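Putative uncharacterized protein (Dictyostelium purpureum, PDB 4R12) probably serves as the nicastrin subunit of gamma-secretase, an endoprotease complex that cleaves membrane proteins such as Notch receptors within the membrane. Local coordinates at residues Ile68-Asp73 with Ser89-Ile94; Gly93-Thr98 with Trp169-Asp174; Pro142-Asp147 with Thr580-Phe585. All blocks are in the same frame, centred on the assembly; numbering follows the deposited sequence.

Interaction 1: residues Ile68-Asp73 with Ser89-Ile94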
# COMPACT_ATOMS: atom_id res chain seq x y z
N ILE A 68 -5.27 -32.41 10.06
CA ILE A 68 -5.66 -31.38 11.02
C ILE A 68 -5.62 -29.96 10.44
O ILE A 68 -4.61 -29.57 9.85
CB ILE A 68 -4.75 -31.42 12.27
CG1 ILE A 68 -4.83 -32.80 12.94
CG2 ILE A 68 -5.12 -30.31 13.25
CD1 ILE A 68 -3.81 -33.01 14.05
N ILE A 69 -6.72 -29.22 10.59
CA ILE A 69 -6.75 -27.77 10.36
C ILE A 69 -6.63 -27.04 11.70
O ILE A 69 -7.56 -27.04 12.50
CB ILE A 69 -8.04 -27.30 9.67
CG1 ILE A 69 -8.26 -28.04 8.34
CG2 ILE A 69 -8.02 -25.77 9.46
CD1 ILE A 69 -7.11 -27.88 7.38
N VAL A 70 -5.47 -26.44 11.93
CA VAL A 70 -5.23 -25.71 13.18
C VAL A 70 -5.92 -24.35 13.16
O VAL A 70 -5.75 -23.56 12.22
CB VAL A 70 -3.73 -25.51 13.44
CG1 VAL A 70 -3.50 -24.71 14.72
CG2 VAL A 70 -3.03 -26.86 13.53
N VAL A 71 -6.70 -24.08 14.20
CA VAL A 71 -7.33 -22.78 14.39
C VAL A 71 -6.53 -22.01 15.43
O VAL A 71 -6.36 -22.48 16.55
CB VAL A 71 -8.79 -22.91 14.85
CG1 VAL A 71 -9.43 -21.55 14.99
CG2 VAL A 71 -9.58 -23.78 13.87
N LEU A 72 -6.03 -20.84 15.05
CA LEU A 72 -5.15 -20.08 15.93
C LEU A 72 -5.79 -18.80 16.46
O LEU A 72 -6.22 -17.95 15.68
CB LEU A 72 -3.86 -19.70 15.20
CG LEU A 72 -2.86 -20.80 14.85
CD1 LEU A 72 -1.73 -20.23 14.00
CD2 LEU A 72 -2.31 -21.40 16.13
N ASP A 73 -5.84 -18.67 17.78
CA ASP A 73 -6.00 -17.36 18.38
C ASP A 73 -4.80 -16.57 17.90
O ASP A 73 -3.69 -17.11 17.82
CB ASP A 73 -6.03 -17.43 19.91
CG ASP A 73 -6.19 -16.06 20.56
OD1 ASP A 73 -5.18 -15.33 20.68
OD2 ASP A 73 -7.33 -15.73 20.95
N SER A 89 0.93 -36.37 12.96
CA SER A 89 -0.16 -36.04 12.10
C SER A 89 0.43 -34.95 11.25
O SER A 89 1.46 -34.41 11.60
CB SER A 89 -1.30 -35.49 12.94
OG SER A 89 -1.89 -36.52 13.70
N LYS A 90 -0.17 -34.67 10.13
CA LYS A 90 0.35 -33.64 9.27
C LYS A 90 -0.64 -32.52 9.29
O LYS A 90 -1.83 -32.76 9.27
CB LYS A 90 0.60 -34.17 7.87
CG LYS A 90 1.70 -33.46 7.12
CD LYS A 90 1.32 -33.30 5.66
CE LYS A 90 2.48 -33.61 4.72
NZ LYS A 90 3.48 -32.51 4.53
N ILE A 91 -0.13 -31.31 9.38
CA ILE A 91 -0.96 -30.13 9.42
C ILE A 91 -1.41 -29.83 8.02
O ILE A 91 -0.63 -29.78 7.15
CB ILE A 91 -0.16 -28.95 9.97
CG1 ILE A 91 -1.00 -27.70 9.96
CG2 ILE A 91 1.09 -28.76 9.15
CD1 ILE A 91 -0.48 -26.70 10.93
N GLU A 92 -2.69 -29.66 7.83
CA GLU A 92 -3.24 -29.51 6.48
C GLU A 92 -3.66 -28.06 6.19
O GLU A 92 -3.98 -27.71 5.05
CB GLU A 92 -4.43 -30.45 6.29
CG GLU A 92 -4.05 -31.92 6.32
CD GLU A 92 -3.16 -32.33 5.15
OE1 GLU A 92 -3.08 -31.56 4.17
OE2 GLU A 92 -2.55 -33.42 5.21
N GLY A 93 -3.64 -27.22 7.21
CA GLY A 93 -4.00 -25.84 6.99
C GLY A 93 -4.13 -25.11 8.30
O GLY A 93 -4.16 -25.73 9.36
N ILE A 94 -4.18 -23.79 8.22
CA ILE A 94 -4.36 -22.96 9.40
C ILE A 94 -5.44 -21.92 9.16
O ILE A 94 -5.53 -21.34 8.07
CB ILE A 94 -3.03 -22.26 9.80
CG1 ILE A 94 -2.03 -23.30 10.30
CG2 ILE A 94 -3.25 -21.20 10.88
CD1 ILE A 94 -0.64 -22.74 10.49
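V70 and L72 of strand 68-72 meet I91 and I94 of strand 90-94 on one face of a parallel pair whose short axes make an angle of 37°. Two backbone hydrogen bonds join the strands. E92 N gives an almost straight bond to I68 O (2.8 Å, 171° at the hydrogen), and V70 N gives a more bent one to G93 O at 3.0 Å. I94 CA adds a C-H...O contact to V70 O at 3.2 Å. I68 lies opposite I91 and V70 opposite I94, leaving strand 90-94 with one residue more than its partner, as in a beta bulge; G93 N, buried here, finds no partner.

The apolar contacts are made by branch tips. V70 CG2 rests on I91 CD1 at 3.6 Å, the two side chains crossing obliquely. L72 CD1 reaches I94 CG2 over the same distance. At the start of the pair I68 CD1 lies 3.7 Å from S89 CB, while S89 OG is bound to Q65 O. From the other face I69 bends back at chi2 (-57°), bringing CD1 to 3.5 Å from G93 N, so close over the glycine that a CB there would be crowded.

Strand 43-50 lies on the far edge of strand 67-72, bonded to I69 and V71 through the backbone. Helix 79-83, in the connection between the two strands, sets V82 against both L72 and I94.

Interaction 2: residues Gly93-Thr98 with Trp169-Asp174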
# COMPACT_ATOMS: atom_id res chain seq x y z
N GLY A 93 -3.64 -27.22 7.21
CA GLY A 93 -4.00 -25.84 6.99
C GLY A 93 -4.13 -25.11 8.30
O GLY A 93 -4.16 -25.73 9.36
N ILE A 94 -4.18 -23.79 8.22
CA ILE A 94 -4.36 -22.96 9.40
C ILE A 94 -5.44 -21.92 9.16
O ILE A 94 -5.53 -21.34 8.07
CB ILE A 94 -3.03 -22.26 9.80
CG1 ILE A 94 -2.03 -23.30 10.30
CG2 ILE A 94 -3.25 -21.20 10.88
CD1 ILE A 94 -0.64 -22.74 10.49
N ILE A 95 -6.28 -21.71 10.17
CA ILE A 95 -7.24 -20.61 10.17
C ILE A 95 -6.86 -19.66 11.29
O ILE A 95 -6.71 -20.07 12.45
CB ILE A 95 -8.68 -21.09 10.38
CG1 ILE A 95 -9.07 -22.06 9.27
CG2 ILE A 95 -9.63 -19.91 10.45
CD1 ILE A 95 -10.44 -22.70 9.46
N VAL A 96 -6.68 -18.39 10.94
CA VAL A 96 -6.31 -17.38 11.93
C VAL A 96 -7.54 -16.55 12.29
O VAL A 96 -8.20 -15.97 11.42
CB VAL A 96 -5.17 -16.46 11.42
CG1 VAL A 96 -4.87 -15.35 12.44
CG2 VAL A 96 -3.91 -17.30 11.12
N LEU A 97 -7.84 -16.52 13.58
CA LEU A 97 -9.01 -15.82 14.09
C LEU A 97 -8.72 -14.33 14.24
O LEU A 97 -7.62 -13.94 14.64
CB LEU A 97 -9.42 -16.42 15.44
CG LEU A 97 -9.67 -17.94 15.46
CD1 LEU A 97 -9.77 -18.43 16.90
CD2 LEU A 97 -10.93 -18.31 14.69
N THR A 98 -9.70 -13.50 13.92
CA THR A 98 -9.53 -12.06 14.08
C THR A 98 -10.58 -11.46 15.00
O THR A 98 -10.81 -10.25 14.95
CB THR A 98 -9.61 -11.33 12.72
OG1 THR A 98 -10.94 -11.45 12.20
CG2 THR A 98 -8.62 -11.93 11.73
N TRP A 169 -16.20 -31.34 14.25
CA TRP A 169 -16.15 -30.28 13.25
C TRP A 169 -14.84 -30.24 12.45
O TRP A 169 -13.75 -30.36 13.02
CB TRP A 169 -16.35 -28.92 13.92
CG TRP A 169 -17.76 -28.68 14.36
CD1 TRP A 169 -18.28 -28.90 15.60
CD2 TRP A 169 -18.82 -28.18 13.55
NE1 TRP A 169 -19.61 -28.56 15.62
CE2 TRP A 169 -19.97 -28.11 14.37
CE3 TRP A 169 -18.92 -27.78 12.21
CZ2 TRP A 169 -21.20 -27.66 13.89
CZ3 TRP A 169 -20.15 -27.33 11.74
CH2 TRP A 169 -21.27 -27.27 12.58
N GLY A 170 -14.97 -30.05 11.14
CA GLY A 170 -13.82 -29.93 10.27
C GLY A 170 -14.00 -28.82 9.25
O GLY A 170 -15.06 -28.20 9.20
N ALA A 171 -12.96 -28.56 8.45
CA ALA A 171 -13.04 -27.53 7.42
C ALA A 171 -12.21 -27.88 6.19
O ALA A 171 -11.30 -28.70 6.26
CB ALA A 171 -12.58 -26.18 7.97
N GLU A 172 -12.55 -27.26 5.07
CA GLU A 172 -11.74 -27.37 3.87
C GLU A 172 -11.33 -25.98 3.38
O GLU A 172 -12.16 -25.08 3.27
CB GLU A 172 -12.48 -28.12 2.76
CG GLU A 172 -11.79 -28.03 1.40
CD GLU A 172 -12.45 -28.89 0.34
OE1 GLU A 172 -12.98 -29.97 0.69
OE2 GLU A 172 -12.45 -28.50 -0.84
N LEU A 173 -10.04 -25.84 3.10
CA LEU A 173 -9.47 -24.61 2.57
C LEU A 173 -9.01 -24.80 1.11
O LEU A 173 -8.10 -25.59 0.83
CB LEU A 173 -8.29 -24.15 3.44
CG LEU A 173 -8.52 -23.56 4.84
CD1 LEU A 173 -9.20 -24.53 5.80
CD2 LEU A 173 -7.19 -23.07 5.44
N ASP A 174 -9.64 -24.07 0.20
CA ASP A 174 -9.27 -24.06 -1.21
C ASP A 174 -8.56 -22.77 -1.59
O ASP A 174 -9.16 -21.69 -1.55
CB ASP A 174 -10.51 -24.22 -2.10
CG ASP A 174 -11.32 -25.45 -1.78
OD1 ASP A 174 -10.72 -26.53 -1.62
OD2 ASP A 174 -12.56 -25.33 -1.68
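G93 brings its bare CA to within 4.5 Å of L173 CD2, where strand 93-96 passes over strand 169-174 nearly at right angles. The short axes approach to 8.3 Å at an angle of 99°, too far apart for backbone pairing, and side chains bridge the gap. With no CB on G93, the L173 branch can settle here; a side chain at this position would press on CD2.

One residue on, I94 offers backbone only, since its side chain is directed to the other face. L173 CD2 lies 3.6 Å from I94 O, a van der Waals contact of a methyl with a carbonyl oxygen that already accepts the backbone N-H of F144 in strand 143-146.

I95 then turns back toward strand 169-174 and supplies the apolar side-chain contacts of this segment. Its CG1 meets the second branch of L173, CD1, at 4.3 Å. With chi2 at 174° the chain runs on extended, and CD1 stops 4.3 Å from A171 CB. L173 thus meets this one face of the strand with both methyls, CD2 against the backbone at I94 and CD1 against I95. I69 and F144 also border L173, and I69 and I146 border I95.

This is orthogonal packing across the interior of a strongly curled sheet, with strands 67-72 and 43-50 linking the two in the strand order. It is consistent with the barrel-like fold of the LeuD/IlvD-related domains to which the nicastrin small lobe is assigned.

Interaction 3: residues Pro142-Asp147 with Thr580-Phe585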
# COMPACT_ATOMS: atom_id res chain seq x y z
N PRO A 142 -2.40 -24.28 3.06
CA PRO A 142 -3.06 -22.97 3.00
C PRO A 142 -3.25 -22.35 4.38
O PRO A 142 -3.41 -23.05 5.39
CB PRO A 142 -4.40 -23.29 2.35
CG PRO A 142 -4.69 -24.70 2.78
CD PRO A 142 -3.36 -25.39 2.84
N ILE A 143 -3.21 -21.02 4.42
CA ILE A 143 -3.52 -20.28 5.62
C ILE A 143 -4.57 -19.22 5.28
O ILE A 143 -4.39 -18.44 4.33
CB ILE A 143 -2.26 -19.61 6.25
CG1 ILE A 143 -1.13 -20.64 6.40
CG2 ILE A 143 -2.59 -18.99 7.60
CD1 ILE A 143 0.13 -20.09 7.10
N PHE A 144 -5.69 -19.23 6.00
CA PHE A 144 -6.72 -18.20 5.86
C PHE A 144 -6.93 -17.44 7.16
O PHE A 144 -6.96 -18.04 8.24
CB PHE A 144 -8.09 -18.80 5.48
CG PHE A 144 -8.20 -19.30 4.07
CD1 PHE A 144 -7.26 -20.15 3.53
CD2 PHE A 144 -9.32 -18.99 3.31
CE1 PHE A 144 -7.41 -20.65 2.23
CE2 PHE A 144 -9.46 -19.49 2.01
CZ PHE A 144 -8.50 -20.32 1.48
N ALA A 145 -7.13 -16.13 7.05
CA ALA A 145 -7.78 -15.39 8.11
C ALA A 145 -9.27 -15.30 7.80
O ALA A 145 -9.68 -15.49 6.65
CB ALA A 145 -7.18 -13.99 8.27
N ILE A 146 -10.08 -15.03 8.82
CA ILE A 146 -11.52 -14.91 8.65
C ILE A 146 -11.99 -13.70 9.44
O ILE A 146 -11.32 -13.28 10.39
CB ILE A 146 -12.27 -16.17 9.12
CG1 ILE A 146 -11.67 -16.71 10.42
CG2 ILE A 146 -12.25 -17.26 8.02
CD1 ILE A 146 -12.45 -17.85 11.02
N ASP A 147 -13.14 -13.14 9.06
CA ASP A 147 -13.60 -11.90 9.69
C ASP A 147 -14.05 -12.13 11.13
O ASP A 147 -14.02 -13.25 11.64
CB ASP A 147 -14.71 -11.23 8.87
CG ASP A 147 -16.06 -11.95 8.96
OD1 ASP A 147 -16.22 -12.94 9.70
OD2 ASP A 147 -17.00 -11.50 8.28
N THR A 580 -10.83 -18.96 -4.45
CA THR A 580 -10.50 -19.18 -3.05
C THR A 580 -11.78 -19.46 -2.26
O THR A 580 -12.78 -18.76 -2.44
CB THR A 580 -9.76 -17.96 -2.48
OG1 THR A 580 -8.36 -18.08 -2.74
CG2 THR A 580 -10.00 -17.83 -0.98
N ALA A 581 -11.76 -20.47 -1.39
CA ALA A 581 -12.95 -20.79 -0.60
C ALA A 581 -12.64 -21.49 0.73
O ALA A 581 -11.68 -22.25 0.85
CB ALA A 581 -13.91 -21.64 -1.41
N LEU A 582 -13.49 -21.21 1.71
CA LEU A 582 -13.39 -21.82 3.03
C LEU A 582 -14.74 -22.43 3.39
O LEU A 582 -15.76 -21.73 3.43
CB LEU A 582 -12.94 -20.79 4.06
CG LEU A 582 -12.81 -21.16 5.54
CD1 LEU A 582 -12.37 -22.59 5.76
CD2 LEU A 582 -11.79 -20.22 6.18
N LYS A 583 -14.75 -23.73 3.65
CA LYS A 583 -15.97 -24.44 3.94
C LYS A 583 -15.84 -25.17 5.27
O LYS A 583 -14.78 -25.73 5.57
CB LYS A 583 -16.31 -25.43 2.82
CG LYS A 583 -16.25 -24.84 1.42
CD LYS A 583 -16.14 -25.93 0.36
CE LYS A 583 -15.98 -25.33 -1.03
NZ LYS A 583 -15.74 -26.38 -2.07
N VAL A 584 -16.91 -25.17 6.05
CA VAL A 584 -16.94 -25.91 7.31
C VAL A 584 -18.04 -26.96 7.22
O VAL A 584 -19.05 -26.77 6.54
CB VAL A 584 -17.14 -24.96 8.51
CG1 VAL A 584 -17.41 -25.72 9.79
CG2 VAL A 584 -15.90 -24.09 8.69
N PHE A 585 -17.83 -28.09 7.89
CA PHE A 585 -18.72 -29.24 7.79
C PHE A 585 -18.50 -30.16 8.98
O PHE A 585 -17.46 -30.07 9.64
CB PHE A 585 -18.48 -29.98 6.48
CG PHE A 585 -17.05 -30.39 6.29
CD1 PHE A 585 -16.60 -31.61 6.76
CD2 PHE A 585 -16.15 -29.55 5.66
CE1 PHE A 585 -15.28 -31.99 6.60
CE2 PHE A 585 -14.83 -29.91 5.50
CZ PHE A 585 -14.39 -31.14 5.97
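I146, whose side chain touches L582 across the contact, has its carbonyl O gripped from outside the two segments by T98 OG1 and, more weakly, by S151 OG. These bonds fix the backbone at the end of strand 143-146, just before D147 caps helix 148-160. No hydrogen bond runs between 142-147 and 580-585, which meet through side chains and one carbonyl.

The F144 ring makes most of the contact. Its CE2 meets T580 CG2 tip to tip at 3.5 Å, and the same ring carbon lies 3.7 Å from A581 O. Farther back, F144 CD2 approaches L582 CD2 at 4.0 Å as the two side chains slide past each other in opposite directions. L582 CD2 has a second and closer neighbour in I146 CG2, at 3.5 Å, the isoleucine and leucine side chains crossing at about a right angle. I146 holds CG1 between the backbone N and the carbonyl carbon (chi1 41°), which leaves CG2 beside the N and turned to meet the leucine. An alanine in place of F144 would keep only CB beside L582 CD2 and would probably open a gap beside T580 CG2 and A581 O, leaving L582 freer to turn.

The short axes pass 9.3 Å apart at 76°. Strand 143-146 is paired with strands 90-96 and 21-29, and strand 581-586 runs antiparallel to strand 169-174, whose L173 packs against both F144 and L582.

All three contacts are mainly buried, but they differ in kind. Interaction 1 is lateral pairing of neighbouring strands within the sheet, and it covers the most surface, 413 Å² against 202 Å² in interaction 3 and 141 Å² in interaction 2. Interactions 2 and 3 have no hydrogen bonds across them; they are side-chain packing between steeply crossed strands, their centres only about 5 Å apart. Strand 90-96 serves interactions 1 and 2, with G93 and I94 shared, and pairs with strand 143-146 of interaction 3. Strands 169-174 and 581-586 are likewise paired. Interaction 3 thus joins strand 143-146 to a strand more than 430 residues later in the chain.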